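Local structure of beta-1,3-xylanase (Alcaligenes sp., 2COV) at residues Tyr44-Asn49 with Phe55-Asn60; Ile23-Val28 with Tyr67-Lys72; Val73-Arg76 with Gln81-Leu84. The protein probably binds beta-1,3-xylan, as the family 31 carbohydrate-binding module of a beta-1,3-xylanase. All blocks are in the same frame, centred on the assembly; numbering follows the deposited sequence.

Contact 1 of 3, residues Tyr44-Asn49 with Phe55-Asn60; sequences YCLPGN and FRKTFN
The rings of Tyr44 and Phe59 meet rim to rim: Phe59 CE2 lies near the plane of the tyrosine ring, 3.8 Å from Tyr44 CD2, and that atom in turn sits at the edge of the phenylalanine. Neither ring stacks on the other. The backbone carbonyl Tyr44 O and the methyl Leu46 CD1 both approach the Phe59 ring obliquely, the methyl coming within 3.7 Å of Phe59 CE2. Leu46 CD1 also rests on the aliphatic part of Lys57, with Lys57 CG 3.6 Å away, the two side chains crossing at about a right angle. Lys57 reaches this position with CG anti to its own backbone N (chi1 -152°) and a bend at chi2, which turns the rest of the chain past the carbonyl of Pro47 and toward Asn49. Its ammonium group is tied back by a water that donates to Pro47 O (2.7 Å) and accepts from Lys57 NZ (2.9 Å).

Direct backbone pairing is confined to the end near the turn. Asn49 and Arg56 form an antiparallel hydrogen-bonded pair, in which Asn49 N donates to Arg56 O at 3.0 Å and Arg56 N returns the bond to Asn49 O at 2.9 Å. The second bond is the more bent, 138° at the hydrogen, and Asn49 O also receives a CA-H contact from Phe55. The guanidinium of Arg56 turns back to the carbonyl of Ser51 and also bonds Asn96 O.

Strands 44-47 and 55-60 run at 132° to each other, well short of antiparallel, so the hairpin 44-51/54-60 opens away from this pair and side chains bridge its wider part. Strand 37-41 pairs with the first arm, whose Cys45 is disulfide-bonded to Cys40, while strand 22-28 pairs with the second.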
loop_
_atom_site.group_PDB
_atom_site.type_symbol
_atom_site.label_atom_id
_atom_site.label_comp_id
_atom_site.label_asym_id
_atom_site.label_seq_id
_atom_site.Cartn_x
_atom_site.Cartn_y
_atom_site.Cartn_z
ATOM N N TYR A 44 4.573 -0.313 -12.974
ATOM C CA TYR A 44 5.642 -1.227 -13.423
ATOM C C TYR A 44 6.946 -0.513 -13.061
ATOM O O TYR A 44 7.187 0.560 -13.590
ATOM C CB TYR A 44 5.522 -1.464 -14.917
ATOM C CG TYR A 44 6.633 -2.309 -15.455
ATOM C CD1 TYR A 44 6.538 -3.673 -15.445
ATOM C CD2 TYR A 44 7.761 -1.732 -15.992
ATOM C CE1 TYR A 44 7.580 -4.436 -15.951
ATOM C CE2 TYR A 44 8.793 -2.544 -16.492
ATOM C CZ TYR A 44 8.705 -3.871 -16.428
ATOM O OH TYR A 44 9.722 -4.668 -16.942
ATOM N N CYS A 45 7.652 -1.086 -12.104
ATOM C CA CYS A 45 8.787 -0.385 -11.458
ATOM C C CYS A 45 10.105 -1.018 -11.771
ATOM O O CYS A 45 10.236 -2.234 -11.752
ATOM C CB CYS A 45 8.600 -0.410 -9.947
ATOM S SG CYS A 45 7.092 0.522 -9.371
ATOM N N LEU A 46 11.106 -0.147 -11.992
ATOM C CA LEU A 46 12.505 -0.535 -12.228
ATOM C C LEU A 46 13.401 0.286 -11.419
ATOM O O LEU A 46 13.153 1.425 -11.188
ATOM C CB LEU A 46 12.847 -0.342 -13.711
ATOM C CG LEU A 46 12.033 -1.055 -14.740
ATOM C CD1 LEU A 46 12.260 -0.545 -16.189
ATOM C CD2 LEU A 46 12.449 -2.526 -14.638
ATOM N N PRO A 47 14.539 -0.285 -11.015
ATOM C CA PRO A 47 15.530 0.554 -10.299
ATOM C C PRO A 47 16.009 1.639 -11.175
ATOM O O PRO A 47 16.349 1.395 -12.357
ATOM C CB PRO A 47 16.654 -0.438 -9.971
ATOM C CG PRO A 47 16.173 -1.694 -10.135
ATOM C CD PRO A 47 14.982 -1.678 -11.120
ATOM N N GLY A 48 16.051 2.885 -10.703
ATOM C CA GLY A 48 16.484 3.978 -11.519
ATOM C C GLY A 48 17.998 4.017 -11.615
ATOM O O GLY A 48 18.673 3.730 -10.679
ATOM N N ASN A 49 18.478 4.510 -12.733
ATOM C CA ASN A 49 19.872 4.834 -12.880
ATOM C C ASN A 49 20.077 6.324 -12.624
ATOM O O ASN A 49 19.351 7.141 -13.097
ATOM C CB ASN A 49 20.293 4.576 -14.322
ATOM C CG ASN A 49 20.298 3.080 -14.660
ATOM O OD1 ASN A 49 20.715 2.263 -13.861
ATOM N ND2 ASN A 49 19.905 2.759 -15.859
ATOM N N PHE A 55 17.541 10.656 -11.370
ATOM C CA PHE A 55 17.244 9.243 -11.379
ATOM C C PHE A 55 16.347 8.953 -12.539
ATOM O O PHE A 55 15.327 9.627 -12.642
ATOM C CB PHE A 55 16.585 8.810 -10.082
ATOM C CG PHE A 55 17.479 8.999 -8.858
ATOM C CD1 PHE A 55 17.431 10.156 -8.139
ATOM C CD2 PHE A 55 18.308 7.978 -8.458
ATOM C CE1 PHE A 55 18.242 10.322 -7.016
ATOM C CE2 PHE A 55 19.161 8.142 -7.345
ATOM C CZ PHE A 55 19.081 9.302 -6.645
ATOM N N ARG A 56 16.635 7.963 -13.390
ATOM C CA ARG A 56 15.956 7.867 -14.652
ATOM C C ARG A 56 15.841 6.440 -15.150
ATOM O O ARG A 56 16.730 5.620 -14.856
ATOM C CB ARG A 56 16.599 8.719 -15.660
ATOM C CG ARG A 56 17.992 8.544 -15.972
ATOM C CD ARG A 56 18.601 9.976 -16.850
ATOM N NE ARG A 56 19.228 11.171 -16.342
ATOM C CZ ARG A 56 18.922 12.306 -16.897
ATOM N NH1 ARG A 56 19.449 13.409 -16.493
ATOM N NH2 ARG A 56 17.918 12.361 -17.884
ATOM N N LYS A 57 14.748 6.122 -15.862
ATOM C CA LYS A 57 14.592 4.848 -16.498
ATOM C C LYS A 57 13.640 4.995 -17.679
ATOM O O LYS A 57 12.774 5.854 -17.660
ATOM C CB LYS A 57 14.073 3.767 -15.532
ATOM C CG LYS A 57 14.506 2.305 -15.890
ATOM C CD LYS A 57 15.976 2.108 -15.671
ATOM C CE LYS A 57 16.378 0.681 -16.083
ATOM N NZ LYS A 57 17.772 0.470 -16.302
ATOM N N THR A 58 13.818 4.157 -18.700
ATOM C CA THR A 58 12.975 4.158 -19.888
ATOM C C THR A 58 12.030 2.963 -19.925
ATOM O O THR A 58 12.327 1.857 -19.434
ATOM C CB THR A 58 13.870 4.209 -21.152
ATOM O OG1 THR A 58 14.714 5.400 -21.085
ATOM C CG2 THR A 58 13.091 4.166 -22.404
ATOM N N PHE A 59 10.863 3.191 -20.548
ATOM C CA PHE A 59 9.758 2.246 -20.613
ATOM C C PHE A 59 9.113 2.320 -21.980
ATOM O O PHE A 59 9.201 3.324 -22.663
ATOM C CB PHE A 59 8.666 2.688 -19.607
ATOM C CG PHE A 59 9.138 2.752 -18.177
ATOM C CD1 PHE A 59 9.736 3.878 -17.701
ATOM C CD2 PHE A 59 8.981 1.697 -17.345
ATOM C CE1 PHE A 59 10.201 3.925 -16.394
ATOM C CE2 PHE A 59 9.387 1.750 -16.033
ATOM C CZ PHE A 59 10.012 2.872 -15.572
ATOM N N ASN A 60 8.424 1.250 -22.345
ATOM C CA ASN A 60 7.547 1.283 -23.514
ATOM C C ASN A 60 6.385 2.228 -23.234
ATOM O O ASN A 60 5.854 2.216 -22.113
ATOM C CB ASN A 60 6.980 -0.102 -23.804
ATOM C CG ASN A 60 8.039 -1.137 -24.090
ATOM O OD1 ASN A 60 9.007 -0.906 -24.827
ATOM N ND2 ASN A 60 7.838 -2.298 -23.502
HETATM O O HOH W 1 18.616 0.427 -13.500
#

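Contact 2 of 3, residues Ile23-Val28 with Tyr67-Lys72; sequences IEVYHV and YKLTFK
Val25 is the first residue of 23-28 to touch the opposite strand, through a single methyl: its CG2 meets Leu69 CD2 at 3.8 Å, the two side chains approaching at a slant. With CG1 anti to the backbone N (chi1 177°), CG2 is the branch left to face the leucine.

His27 again faces inward and makes the broader contact. Its CB sits over one face of the Phe71 ring, 3.8 Å from the centroid and 16° off the normal, a CH-pi contact displaced toward the rim. The imidazole continues past that rim, so the two rings are slid apart with hardly any overlap although their planes differ by only 28°; their centroids are 5.2 Å apart. A bond from His27 ND1 to Val28 O, 2.8 Å long and close to the imidazole plane, fixes the turn of the ring. Trp32 meets both His27, edge to face, and Phe71, extending the aromatic cluster.

The nearest CA atoms are those of Val25 and Leu69, 7.2 Å apart, and of His27 and Phe71, 7.0 Å apart, and the two strands are joined here by side chains alone. Such face-to-face packing of strands within a wholly antiparallel fold is characteristic of the interior of a beta-sandwich, consistent with the E-set relationship of this module.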
loop_
_atom_site.group_PDB
_atom_site.type_symbol
_atom_site.label_atom_id
_atom_site.label_comp_id
_atom_site.label_asym_id
_atom_site.label_seq_id
_atom_site.Cartn_x
_atom_site.Cartn_y
_atom_site.Cartn_z
ATOM N N ILE A 23 9.422 6.209 -23.446
ATOM C CA ILE A 23 9.380 7.359 -22.536
ATOM C C ILE A 23 10.464 7.153 -21.483
ATOM O O ILE A 23 10.635 6.048 -21.030
ATOM C CB ILE A 23 7.979 7.482 -21.875
ATOM C CG1 ILE A 23 7.861 8.781 -21.077
ATOM C CG2 ILE A 23 7.661 6.278 -21.011
ATOM C CD1 ILE A 23 6.490 8.954 -20.481
ATOM N N GLU A 24 11.202 8.222 -21.148
ATOM C CA GLU A 24 12.123 8.168 -20.012
ATOM C C GLU A 24 11.430 8.952 -18.903
ATOM O O GLU A 24 11.140 10.121 -19.050
ATOM C CB GLU A 24 13.443 8.827 -20.390
ATOM C CG GLU A 24 14.416 8.869 -19.182
ATOM C CD GLU A 24 15.739 9.489 -19.485
ATOM O OE1 GLU A 24 15.760 10.662 -19.832
ATOM O OE2 GLU A 24 16.748 8.846 -19.304
ATOM N N VAL A 25 11.293 8.317 -17.779
ATOM C CA VAL A 25 10.721 8.924 -16.565
ATOM C C VAL A 25 11.871 9.279 -15.673
ATOM O O VAL A 25 12.827 8.516 -15.537
ATOM C CB VAL A 25 9.753 7.962 -15.872
ATOM C CG1 VAL A 25 9.209 8.551 -14.597
ATOM C CG2 VAL A 25 8.616 7.532 -16.836
ATOM N N TYR A 26 11.866 10.450 -15.082
ATOM C CA TYR A 26 12.957 10.847 -14.206
ATOM C C TYR A 26 12.497 11.736 -13.067
ATOM O O TYR A 26 11.459 12.351 -13.066
ATOM C CB TYR A 26 14.045 11.557 -14.997
ATOM C CG TYR A 26 13.645 12.919 -15.569
ATOM C CD1 TYR A 26 13.752 14.071 -14.817
ATOM C CD2 TYR A 26 13.208 13.056 -16.893
ATOM C CE1 TYR A 26 13.405 15.312 -15.336
ATOM C CE2 TYR A 26 12.880 14.281 -17.394
ATOM C CZ TYR A 26 12.954 15.405 -16.640
ATOM O OH TYR A 26 12.634 16.650 -17.191
ATOM N N HIS A 27 13.343 11.746 -12.026
ATOM C CA HIS A 27 13.236 12.677 -10.945
ATOM C C HIS A 27 14.632 13.275 -10.681
ATOM O O HIS A 27 15.578 12.555 -10.388
ATOM C CB HIS A 27 12.706 12.088 -9.643
ATOM C CG HIS A 27 12.093 13.116 -8.729
ATOM N ND1 HIS A 27 12.795 14.216 -8.269
ATOM C CD2 HIS A 27 10.803 13.294 -8.325
ATOM C CE1 HIS A 27 11.960 14.990 -7.567
ATOM N NE2 HIS A 27 10.737 14.451 -7.576
ATOM N N VAL A 28 14.746 14.588 -10.775
ATOM C CA VAL A 28 15.962 15.295 -10.416
ATOM C C VAL A 28 16.324 14.991 -8.954
ATOM O O VAL A 28 15.479 14.883 -8.080
ATOM C CB VAL A 28 15.781 16.818 -10.637
ATOM C CG1 VAL A 28 16.990 17.623 -10.153
ATOM C CG2 VAL A 28 15.590 17.061 -12.117
ATOM N N TYR A 67 -0.518 8.152 -18.336
ATOM C CA TYR A 67 0.236 7.257 -17.495
ATOM C C TYR A 67 0.374 7.848 -16.096
ATOM O O TYR A 67 0.512 9.060 -15.936
ATOM C CB TYR A 67 1.664 7.093 -18.074
ATOM C CG TYR A 67 1.675 6.355 -19.397
ATOM C CD1 TYR A 67 1.702 7.056 -20.602
ATOM C CD2 TYR A 67 1.594 4.977 -19.437
ATOM C CE1 TYR A 67 1.656 6.403 -21.816
ATOM C CE2 TYR A 67 1.563 4.296 -20.675
ATOM C CZ TYR A 67 1.558 5.042 -21.852
ATOM O OH TYR A 67 1.502 4.422 -23.052
ATOM N N LYS A 68 0.481 6.956 -15.130
ATOM C CA LYS A 68 0.895 7.349 -13.772
ATOM C C LYS A 68 2.411 7.186 -13.676
ATOM O O LYS A 68 2.957 6.072 -13.908
ATOM C CB LYS A 68 0.229 6.477 -12.762
ATOM C CG LYS A 68 0.626 6.741 -11.305
ATOM C CD LYS A 68 0.055 5.581 -10.403
ATOM C CE LYS A 68 0.447 5.618 -8.976
ATOM N NZ LYS A 68 -0.167 4.368 -8.358
ATOM N N LEU A 69 3.087 8.268 -13.338
ATOM C CA LEU A 69 4.526 8.164 -12.991
ATOM C C LEU A 69 4.661 7.956 -11.516
ATOM O O LEU A 69 3.954 8.610 -10.727
ATOM C CB LEU A 69 5.231 9.485 -13.368
ATOM C CG LEU A 69 5.021 10.061 -14.777
ATOM C CD1 LEU A 69 5.945 11.275 -14.998
ATOM C CD2 LEU A 69 5.209 8.979 -15.826
ATOM N N THR A 70 5.624 7.151 -11.096
ATOM C CA THR A 70 5.946 7.054 -9.666
ATOM C C THR A 70 7.458 7.037 -9.513
ATOM O O THR A 70 8.194 6.473 -10.300
ATOM C CB THR A 70 5.429 5.733 -9.059
ATOM O OG1 THR A 70 4.011 5.644 -9.279
ATOM C CG2 THR A 70 5.697 5.567 -7.585
ATOM N N PHE A 71 7.874 7.736 -8.446
ATOM C CA PHE A 71 9.259 7.694 -8.015
ATOM C C PHE A 71 9.262 7.328 -6.557
ATOM O O PHE A 71 8.550 7.938 -5.739
ATOM C CB PHE A 71 9.945 9.046 -8.179
ATOM C CG PHE A 71 11.406 9.051 -7.805
ATOM C CD1 PHE A 71 12.279 8.192 -8.431
ATOM C CD2 PHE A 71 11.931 9.837 -6.828
ATOM C CE1 PHE A 71 13.619 8.109 -8.088
ATOM C CE2 PHE A 71 13.272 9.821 -6.491
ATOM C CZ PHE A 71 14.087 8.956 -7.099
ATOM N N LYS A 72 9.985 6.264 -6.250
ATOM C CA LYS A 72 10.169 5.776 -4.896
ATOM C C LYS A 72 11.631 5.851 -4.519
ATOM O O LYS A 72 12.474 5.431 -5.281
ATOM C CB LYS A 72 9.722 4.307 -4.749
ATOM C CG LYS A 72 8.456 3.922 -5.407
ATOM C CD LYS A 72 8.036 2.516 -5.100
ATOM C CE LYS A 72 6.764 2.109 -5.812
ATOM N NZ LYS A 72 6.372 0.712 -5.526
#

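Contact 3 of 3, residues Val73-Arg76 with Gln81-Leu84; sequences VEDR and QQIL
Backbone hydrogen bonds join Val73 and Gln82 in an antiparallel hydrogen-bonded pair. Val73 N donates to Gln82 O at 2.9 Å, and Gln82 N donates to Val73 O at 3.0 Å. Next along the ladder, Glu74 and Gln81 form a non-hydrogen-bonded pair with their CA atoms 4.5 Å apart. Val73 O gains a further, CA-H contact from Gln81 CA, at 3.2 Å.

Side-chain polar contact runs between Asp75 and Gln82. With CG trans to the main-chain nitrogen (chi1 -156°), Asp75 carries its carboxylate to Gln82 NE2, which gives a hydrogen bond to Asp75 OD1, 3.3 Å long. The donor approaches the oxygen on its anti side, 32° out of the carboxylate plane, and the amide and carboxylate planes are turned 51° against each other. The other oxygen, Asp75 OD2, takes weak bonds from Arg76 N and Ser33 N, so the carboxylate links the glutamine to the backbone of Arg76 and to the loop at Ser33. At its other end the amide is weakly bonded, through Gln82 OE1, to Gln82 of a neighbouring subunit. Replacing the aspartate with an alanine would probably leave Gln82 NE2 without this acceptor, and Arg76 N and Ser33 N without theirs, the amide then being held less firmly.

Apolar contact is slight: Val73 and Gln82 lie side by side on the same face, with Val73 CG1 4.0 Å from Gln82 CB.

Together these bonds build the end of a beta hairpin, strands 66-75 and 80-89, next to its turn. Gln81-Leu84 also pair antiparallel with a strand of that neighbouring subunit, so strand 80-89, an outermost strand of the sheet within this chain, is the edge through which the sheet runs on across the interface.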
loop_
_atom_site.group_PDB
_atom_site.type_symbol
_atom_site.label_atom_id
_atom_site.label_comp_id
_atom_site.label_asym_id
_atom_site.label_seq_id
_atom_site.Cartn_x
_atom_site.Cartn_y
_atom_site.Cartn_z
ATOM N N VAL A 73 11.925 6.391 -3.350
ATOM C CA VAL A 73 13.301 6.586 -2.990
ATOM C C VAL A 73 13.581 6.354 -1.539
ATOM O O VAL A 73 12.824 6.806 -0.669
ATOM C CB VAL A 73 13.784 7.987 -3.472
ATOM C CG1 VAL A 73 13.085 9.175 -2.766
ATOM C CG2 VAL A 73 15.307 8.110 -3.346
ATOM N N GLU A 74 14.671 5.663 -1.246
ATOM C CA GLU A 74 15.192 5.472 0.124
ATOM C C GLU A 74 15.625 6.799 0.667
ATOM O O GLU A 74 16.205 7.615 -0.012
ATOM C CB GLU A 74 16.384 4.520 0.016
ATOM C CG GLU A 74 16.867 3.969 1.308
ATOM C CD GLU A 74 17.755 4.905 2.124
ATOM O OE1 GLU A 74 18.674 5.563 1.582
ATOM O OE2 GLU A 74 17.531 4.929 3.382
ATOM N N ASP A 75 15.299 7.088 1.952
ATOM C CA ASP A 75 15.655 8.366 2.544
ATOM C C ASP A 75 15.956 8.204 4.001
ATOM O O ASP A 75 15.607 7.222 4.627
ATOM C CB ASP A 75 14.489 9.416 2.365
ATOM C CG ASP A 75 15.122 10.942 2.441
ATOM O OD1 ASP A 75 14.346 11.753 2.563
ATOM O OD2 ASP A 75 16.372 11.101 2.433
ATOM N N ARG A 76 16.697 9.164 4.525
ATOM C CA ARG A 76 16.934 9.249 5.996
ATOM C C ARG A 76 17.904 8.160 6.431
ATOM O O ARG A 76 17.881 7.724 7.573
ATOM C CB ARG A 76 15.592 9.150 6.821
ATOM C CG ARG A 76 14.315 9.901 6.307
ATOM C CD ARG A 76 14.404 11.174 6.850
ATOM N NE ARG A 76 13.461 12.219 6.458
ATOM C CZ ARG A 76 13.667 13.423 7.057
ATOM N NH1 ARG A 76 12.959 14.449 6.777
ATOM N NH2 ARG A 76 14.564 13.535 8.088
ATOM N N GLN A 81 11.599 6.795 3.691
ATOM C CA GLN A 81 11.436 6.710 2.254
ATOM C C GLN A 81 10.451 7.810 1.854
ATOM O O GLN A 81 9.760 8.383 2.656
ATOM C CB GLN A 81 10.837 5.375 1.785
ATOM C CG GLN A 81 9.455 5.084 2.281
ATOM C CD GLN A 81 8.767 3.829 1.688
ATOM O OE1 GLN A 81 7.593 3.646 1.903
ATOM N NE2 GLN A 81 9.462 2.984 1.116
ATOM N N GLN A 82 10.385 8.037 0.549
ATOM C CA GLN A 82 9.402 8.926 -0.061
ATOM C C GLN A 82 8.898 8.292 -1.341
ATOM O O GLN A 82 9.653 7.675 -2.064
ATOM C CB GLN A 82 10.041 10.276 -0.348
ATOM C CG GLN A 82 10.459 11.064 0.752
ATOM C CD GLN A 82 10.809 12.508 0.367
ATOM O OE1 GLN A 82 10.181 13.017 -0.474
ATOM N NE2 GLN A 82 11.801 13.105 1.041
ATOM N N ILE A 83 7.600 8.412 -1.559
ATOM C CA ILE A 83 6.953 7.960 -2.792
ATOM C C ILE A 83 6.143 9.074 -3.379
ATOM O O ILE A 83 5.320 9.640 -2.726
ATOM C CB ILE A 83 6.095 6.695 -2.560
ATOM C CG1 ILE A 83 6.964 5.544 -2.012
ATOM C CG2 ILE A 83 5.414 6.287 -3.868
ATOM C CD1 ILE A 83 6.240 4.261 -1.818
ATOM N N LEU A 84 6.413 9.389 -4.620
ATOM C CA LEU A 84 5.765 10.460 -5.359
ATOM C C LEU A 84 5.030 9.919 -6.567
ATOM O O LEU A 84 5.630 9.132 -7.281
ATOM C CB LEU A 84 6.770 11.527 -5.839
ATOM C CG LEU A 84 7.598 12.253 -4.803
ATOM C CD1 LEU A 84 8.879 11.484 -4.554
ATOM C CD2 LEU A 84 8.048 13.575 -5.278
#

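Overall arrangement
The three contacts belong to one antiparallel strand system in which contacts 1 and 3 are hairpins and contact 2 packs strands across the interior. Contact 2, whose centre is about 7 Å from that of contact 1, meets it along the pairing of strands 22-28 and 54-60: Val25 N lies 2.9 Å from Lys57 O. Phe71 connects them again by meeting the Phe55 ring. Strand 66-75 runs on from contact 2 into contact 3, about 14 Å away between centres, where Leu84 N approaches Phe71 O at 2.8 Å. Contacts 1 and 3 do not touch, their nearest atoms being about 5 Å apart.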